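Hypothetical protein SA2161 (Staphylococcus aureus, PDB 1Y7R) is of unknown function but is probably an acetyltransferase of the GNAT family, which would transfer an acetyl group from acetyl-CoA to an unidentified acceptor. Local coordinates at residues F64-I69 against E86-Y91; R49-G54 against A70-Y75. The protein carries 4 engineered substitutions. All blocks are in the same frame, centred on the assembly; numbering follows the deposited sequence.

From the N terminus, R49-G54 opens strand 49-58, which turns back as strand 63-71. Interaction 2 closes this hairpin across 15 intervening residues, pairing R49-G54 with A70-Y75. F64-I69 lies inside that loop but reaches onward to E86-Y91, so interaction 1 closes a second loop of 16 residues, and the two contacts cross instead of nesting. Strand 63-71 serves both: its edge pairs with strand 49-58, while side chains on one face pack under helix 80-95. The contacts also touch each other, where I69 CD1 and I88 CD1 both lie against G54 CA and D68 O meets M53 CG. Together they tie hairpin and helix into one probable GNAT fold.

Interaction 1: residues F64-I69 against E86-Y91; sequences FQIVDI and EHIMKY
I66 and I88 make the central apolar contact between strand 63-71 and helix 80-95, their side chains crossing obliquely where the two CA atoms come nearest, 8.1 Å apart. I66 points CB at the helix; CG1 sits beside the backbone N (chi1 -61°), with its CD1 3.7 Å from I88 CG2. The other branch of I66 is used as well, CG2 lying 3.9 Å from I88 CD1, so each isoleucine presents both branches to the other. I69 joins from further along the strand. It meets I88 tip to tip, the CD1 atoms of I69 and I88 only 3.5 Å apart, tighter than ordinary van der Waals contact. On the next helical residue, selenomethionine M89, CB points away from the strand, but bends at chi2 and chi3 bring CE back beside I66 CD1; the modelled separation there is too short to be trusted.

The segments run nearly antiparallel, at 156°, with axes 11.0 Å apart at closest approach. This is the first half of the beta-alpha-beta unit formed by strand 63-71, helix 80-95 and strand 101-107, part of the acetyl-CoA-binding core in GNAT enzymes. A bound phosphate ion, probably from the crystallisation liquor, lies about 6 Å from the I69 side chain, in the region where GNAT enzymes bind the CoA pyrophosphate.

The aromatic contact is looser. F64 CE1 lies 4.3 Å from Y91 CE1 and the same distance from Y91 OH; Y91 also stacks on F40. M85 and I92 of the same helix extend the apolar surroundings of I66, and V56 of the neighbouring strand packs on both F64 and I88. No hydrogen bond links the two segments; the strand backbone at F64 and I66 is instead bonded to strand 101-107.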
loop_
_atom_site.group_PDB
_atom_site.type_symbol
_atom_site.label_atom_id
_atom_site.label_comp_id
_atom_site.label_asym_id
_atom_site.label_seq_id
_atom_site.Cartn_x
_atom_site.Cartn_y
_atom_site.Cartn_z
ATOM N N PHE A 64 -2.525 -3.448 -4.810
ATOM C CA PHE A 64 -2.814 -3.812 -3.407
ATOM C C PHE A 64 -1.522 -3.777 -2.578
ATOM O O PHE A 64 -0.419 -3.966 -3.111
ATOM C CB PHE A 64 -3.408 -5.228 -3.330
ATOM C CG PHE A 64 -4.684 -5.401 -4.114
ATOM C CD1 PHE A 64 -5.907 -5.288 -3.474
ATOM C CD2 PHE A 64 -4.641 -5.689 -5.490
ATOM C CE1 PHE A 64 -7.125 -5.453 -4.196
ATOM C CE2 PHE A 64 -5.828 -5.871 -6.219
ATOM C CZ PHE A 64 -7.078 -5.719 -5.575
ATOM N N GLN A 65 -1.678 -3.559 -1.271
ATOM C CA GLN A 65 -0.570 -3.721 -0.341
ATOM C C GLN A 65 -1.042 -4.624 0.785
ATOM O O GLN A 65 -2.117 -4.408 1.351
ATOM C CB GLN A 65 -0.124 -2.381 0.256
ATOM C CG GLN A 65 1.292 -2.472 0.846
ATOM C CD GLN A 65 1.709 -1.249 1.632
ATOM O OE1 GLN A 65 0.891 -0.455 2.086
ATOM N NE2 GLN A 65 2.998 -1.135 1.848
ATOM N N ILE A 66 -0.233 -5.626 1.087
ATOM C CA ILE A 66 -0.455 -6.513 2.220
ATOM C C ILE A 66 0.248 -5.877 3.410
ATOM O O ILE A 66 1.433 -5.490 3.306
ATOM C CB ILE A 66 0.115 -7.913 1.936
ATOM C CG1 ILE A 66 -0.609 -8.503 0.724
ATOM C CG2 ILE A 66 0.002 -8.823 3.163
ATOM C CD1 ILE A 66 0.021 -9.752 0.193
ATOM N N VAL A 67 -0.489 -5.758 4.516
ATOM C CA VAL A 67 -0.015 -5.029 5.697
ATOM C C VAL A 67 -0.401 -5.788 6.961
ATOM O O VAL A 67 -1.274 -6.644 6.900
ATOM C CB VAL A 67 -0.580 -3.568 5.764
ATOM C CG1 VAL A 67 -0.114 -2.726 4.559
ATOM C CG2 VAL A 67 -2.151 -3.526 5.926
ATOM N N ASP A 68 0.249 -5.483 8.085
ATOM C CA ASP A 68 -0.164 -6.020 9.395
ATOM C C ASP A 68 -0.150 -7.534 9.455
ATOM O O ASP A 68 -1.052 -8.150 10.050
ATOM C CB ASP A 68 -1.560 -5.498 9.766
ATOM C CG ASP A 68 -1.521 -4.078 10.269
ATOM O OD1 ASP A 68 -0.505 -3.708 10.885
ATOM O OD2 ASP A 68 -2.464 -3.316 10.044
ATOM N N ILE A 69 0.873 -8.166 8.860
ATOM C CA ILE A 69 1.030 -9.621 9.029
ATOM C C ILE A 69 1.641 -9.836 10.407
ATOM O O ILE A 69 2.855 -9.651 10.603
ATOM C CB ILE A 69 1.911 -10.235 7.919
ATOM C CG1 ILE A 69 1.306 -9.884 6.552
ATOM C CG2 ILE A 69 2.035 -11.781 8.088
ATOM C CD1 ILE A 69 -0.031 -10.458 6.301
ATOM N N GLU A 86 -2.040 -17.676 2.910
ATOM C CA GLU A 86 -2.887 -18.469 2.032
ATOM C C GLU A 86 -4.260 -17.809 1.888
ATOM O O GLU A 86 -4.810 -17.713 0.789
ATOM C CB GLU A 86 -3.036 -19.913 2.562
ATOM C CG GLU A 86 -1.769 -20.759 2.397
ATOM C CD GLU A 86 -1.553 -21.228 0.931
ATOM O OE1 GLU A 86 -2.165 -20.643 0.007
ATOM O OE2 GLU A 86 -0.789 -22.199 0.713
ATOM N N HIS A 87 -4.820 -17.333 2.992
ATOM C CA HIS A 87 -6.141 -16.667 2.911
ATOM C C HIS A 87 -6.075 -15.309 2.201
ATOM O O HIS A 87 -6.939 -14.986 1.356
ATOM C CB HIS A 87 -6.759 -16.605 4.300
ATOM C CG HIS A 87 -7.252 -17.938 4.770
ATOM N ND1 HIS A 87 -8.533 -18.384 4.513
ATOM C CD2 HIS A 87 -6.614 -18.961 5.390
ATOM C CE1 HIS A 87 -8.680 -19.601 5.012
ATOM N NE2 HIS A 87 -7.531 -19.978 5.546
ATOM N N ILE A 88 -5.001 -14.560 2.451
ATOM C CA ILE A 88 -4.784 -13.305 1.724
ATOM C C ILE A 88 -4.629 -13.546 0.218
ATOM O O ILE A 88 -5.232 -12.834 -0.604
ATOM C CB ILE A 88 -3.569 -12.545 2.310
ATOM C CG1 ILE A 88 -3.941 -11.972 3.669
ATOM C CG2 ILE A 88 -3.081 -11.449 1.372
ATOM C CD1 ILE A 88 -2.775 -11.318 4.340
HETATM N N MSE A 89 -3.857 -14.569 -0.145
HETATM C CA MSE A 89 -3.605 -14.845 -1.576
HETATM C C MSE A 89 -4.862 -15.336 -2.281
HETATM O O MSE A 89 -5.058 -15.054 -3.479
HETATM C CB MSE A 89 -2.442 -15.825 -1.767
HETATM C CG MSE A 89 -1.074 -15.264 -1.384
HETATM SE SE MSE A 89 -0.676 -13.465 -2.145
HETATM C CE MSE A 89 -1.351 -12.388 -0.810
ATOM N N LYS A 90 -5.701 -16.072 -1.553
ATOM C CA LYS A 90 -7.058 -16.390 -2.012
ATOM C C LYS A 90 -7.958 -15.172 -2.307
ATOM O O LYS A 90 -8.619 -15.116 -3.363
ATOM C CB LYS A 90 -7.709 -17.375 -1.037
ATOM C CG LYS A 90 -9.097 -17.807 -1.461
ATOM C CD LYS A 90 -9.567 -18.992 -0.626
ATOM C CE LYS A 90 -9.494 -20.251 -1.470
ATOM N NZ LYS A 90 -8.384 -20.164 -2.475
ATOM N N TYR A 91 -7.977 -14.204 -1.393
ATOM C CA TYR A 91 -8.707 -12.950 -1.605
ATOM C C TYR A 91 -8.188 -12.230 -2.855
ATOM O O TYR A 91 -8.953 -11.851 -3.741
ATOM C CB TYR A 91 -8.613 -12.042 -0.370
ATOM C CG TYR A 91 -9.099 -10.674 -0.732
ATOM C CD1 TYR A 91 -8.201 -9.668 -1.053
ATOM C CD2 TYR A 91 -10.461 -10.431 -0.890
ATOM C CE1 TYR A 91 -8.650 -8.408 -1.464
ATOM C CE2 TYR A 91 -10.915 -9.173 -1.276
ATOM C CZ TYR A 91 -10.005 -8.186 -1.575
ATOM O OH TYR A 91 -10.442 -6.933 -1.971
#

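Interaction 2: residues R49-G54 against A70-Y75; sequences RLIGMG and AVLKSY. Engineered in segment 70-75: L72 (natural residue Ser).
L72, an engineered residue (natural Ser), reaches from just past strand 63-71 over I51 to R49. Its CB passes 3.9 Å from I51 O, and CG comes closer to that oxygen, at 3.6 Å. CD1 then lies over the centre of one face of the guanidinium, 3.4 Å from R49 CZ, and also meets I51 CG2; CD2 lies near R49 NH2. The two side chains meet tip to tip, R49 running extended from CG to NE (chi2 -176°). On Y75, I51 CG2 makes a CH-pi contact over one ring face, 3.7 Å from the centroid and 17° off the normal.

The backbones form an antiparallel hairpin ladder: M53 and A70 are a hydrogen-bonded pair, G52 and V71 a non-hydrogen-bonded one. L72 N adds a nearly straight bond of 2.9 Å to I51 O. On the other edge of strand 49-58, I51 and G52 both face L44, a classic beta bulge.

One water accepts from R49 NH1 and donates to Y75 OH, which also bonds D46. The guanidinium thus offers its face to carbon and its edge to water, which probably keeps the charged edge hydrated.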
loop_
_atom_site.group_PDB
_atom_site.type_symbol
_atom_site.label_atom_id
_atom_site.label_comp_id
_atom_site.label_asym_id
_atom_site.label_seq_id
_atom_site.Cartn_x
_atom_site.Cartn_y
_atom_site.Cartn_z
ATOM N N ARG A 49 -8.459 -16.909 21.983
ATOM C CA ARG A 49 -7.355 -15.954 21.901
ATOM C C ARG A 49 -6.976 -15.673 20.458
ATOM O O ARG A 49 -6.765 -16.625 19.680
ATOM C CB ARG A 49 -6.119 -16.476 22.613
ATOM C CG ARG A 49 -4.962 -15.477 22.646
ATOM C CD ARG A 49 -3.737 -16.089 23.287
ATOM N NE ARG A 49 -2.724 -15.057 23.526
ATOM C CZ ARG A 49 -1.471 -15.305 23.870
ATOM N NH1 ARG A 49 -1.034 -16.558 23.993
ATOM N NH2 ARG A 49 -0.646 -14.285 24.045
ATOM N N LEU A 50 -6.843 -14.384 20.129
ATOM C CA LEU A 50 -6.365 -14.013 18.793
ATOM C C LEU A 50 -4.864 -14.308 18.739
ATOM O O LEU A 50 -4.117 -13.763 19.561
ATOM C CB LEU A 50 -6.579 -12.518 18.512
ATOM C CG LEU A 50 -6.154 -12.019 17.125
ATOM C CD1 LEU A 50 -6.998 -12.587 16.013
ATOM C CD2 LEU A 50 -6.193 -10.490 17.041
ATOM N N ILE A 51 -4.430 -15.109 17.758
ATOM C CA ILE A 51 -3.010 -15.402 17.636
ATOM C C ILE A 51 -2.330 -14.865 16.354
ATOM O O ILE A 51 -1.101 -14.848 16.255
ATOM C CB ILE A 51 -2.733 -16.887 17.892
ATOM C CG1 ILE A 51 -3.225 -17.776 16.739
ATOM C CG2 ILE A 51 -3.359 -17.300 19.245
ATOM C CD1 ILE A 51 -2.298 -17.804 15.553
ATOM N N GLY A 52 -3.142 -14.432 15.383
ATOM C CA GLY A 52 -2.582 -13.986 14.108
ATOM C C GLY A 52 -3.573 -13.227 13.264
ATOM O O GLY A 52 -4.791 -13.363 13.428
HETATM N N MSE A 53 -3.040 -12.379 12.391
HETATM C CA MSE A 53 -3.866 -11.586 11.482
HETATM C C MSE A 53 -3.054 -11.173 10.262
HETATM O O MSE A 53 -1.828 -11.195 10.256
HETATM C CB MSE A 53 -4.396 -10.326 12.166
HETATM C CG MSE A 53 -3.377 -9.250 12.252
HETATM SE SE MSE A 53 -4.190 -7.739 13.162
HETATM C CE MSE A 53 -5.801 -7.717 12.358
ATOM N N GLY A 54 -3.767 -10.791 9.231
ATOM C CA GLY A 54 -3.178 -10.091 8.073
ATOM C C GLY A 54 -4.251 -9.221 7.434
ATOM O O GLY A 54 -5.458 -9.500 7.558
ATOM N N ALA A 70 0.802 -10.229 11.363
ATOM C CA ALA A 70 1.219 -10.257 12.759
ATOM C C ALA A 70 0.849 -11.606 13.325
ATOM O O ALA A 70 -0.333 -11.967 13.323
ATOM C CB ALA A 70 0.487 -9.177 13.537
ATOM N N VAL A 71 1.836 -12.330 13.839
ATOM C CA VAL A 71 1.579 -13.610 14.513
ATOM C C VAL A 71 2.249 -13.495 15.887
ATOM O O VAL A 71 3.398 -13.066 15.964
ATOM C CB VAL A 71 2.191 -14.799 13.686
ATOM C CG1 VAL A 71 2.192 -16.104 14.486
ATOM C CG2 VAL A 71 1.488 -14.932 12.282
ATOM N N LEU A 72 1.555 -13.865 16.964
ATOM C CA LEU A 72 2.183 -13.873 18.298
ATOM C C LEU A 72 3.563 -14.498 18.279
ATOM O O LEU A 72 3.776 -15.564 17.670
ATOM C CB LEU A 72 1.329 -14.632 19.300
ATOM C CG LEU A 72 -0.012 -14.000 19.619
ATOM C CD1 LEU A 72 -0.771 -14.967 20.529
ATOM C CD2 LEU A 72 0.223 -12.660 20.320
ATOM N N LYS A 73 4.503 -13.849 18.969
ATOM C CA LYS A 73 5.853 -14.400 19.061
ATOM C C LYS A 73 5.798 -15.876 19.504
ATOM O O LYS A 73 6.469 -16.724 18.910
ATOM C CB LYS A 73 6.670 -13.572 20.030
ATOM C CG LYS A 73 7.989 -13.028 19.475
ATOM C CD LYS A 73 7.915 -12.432 18.068
ATOM C CE LYS A 73 9.348 -12.226 17.492
ATOM N NZ LYS A 73 9.407 -12.040 15.986
ATOM N N SER A 74 4.946 -16.189 20.475
ATOM C CA SER A 74 4.866 -17.544 21.023
ATOM C C SER A 74 4.272 -18.559 20.029
ATOM O O SER A 74 4.444 -19.769 20.216
ATOM C CB SER A 74 4.086 -17.571 22.345
ATOM O OG SER A 74 2.765 -17.096 22.146
ATOM N N TYR A 75 3.598 -18.069 18.980
ATOM C CA TYR A 75 3.036 -18.914 17.917
ATOM C C TYR A 75 3.821 -18.875 16.600
ATOM O O TYR A 75 3.411 -19.519 15.606
ATOM C CB TYR A 75 1.598 -18.475 17.638
ATOM C CG TYR A 75 0.604 -18.965 18.676
ATOM C CD1 TYR A 75 0.505 -18.351 19.926
ATOM C CD2 TYR A 75 -0.240 -20.044 18.397
ATOM C CE1 TYR A 75 -0.392 -18.799 20.874
ATOM C CE2 TYR A 75 -1.151 -20.504 19.336
ATOM C CZ TYR A 75 -1.218 -19.881 20.585
ATOM O OH TYR A 75 -2.136 -20.323 21.526
HETATM O O HOH W 1 -2.186 -19.153 24.051
#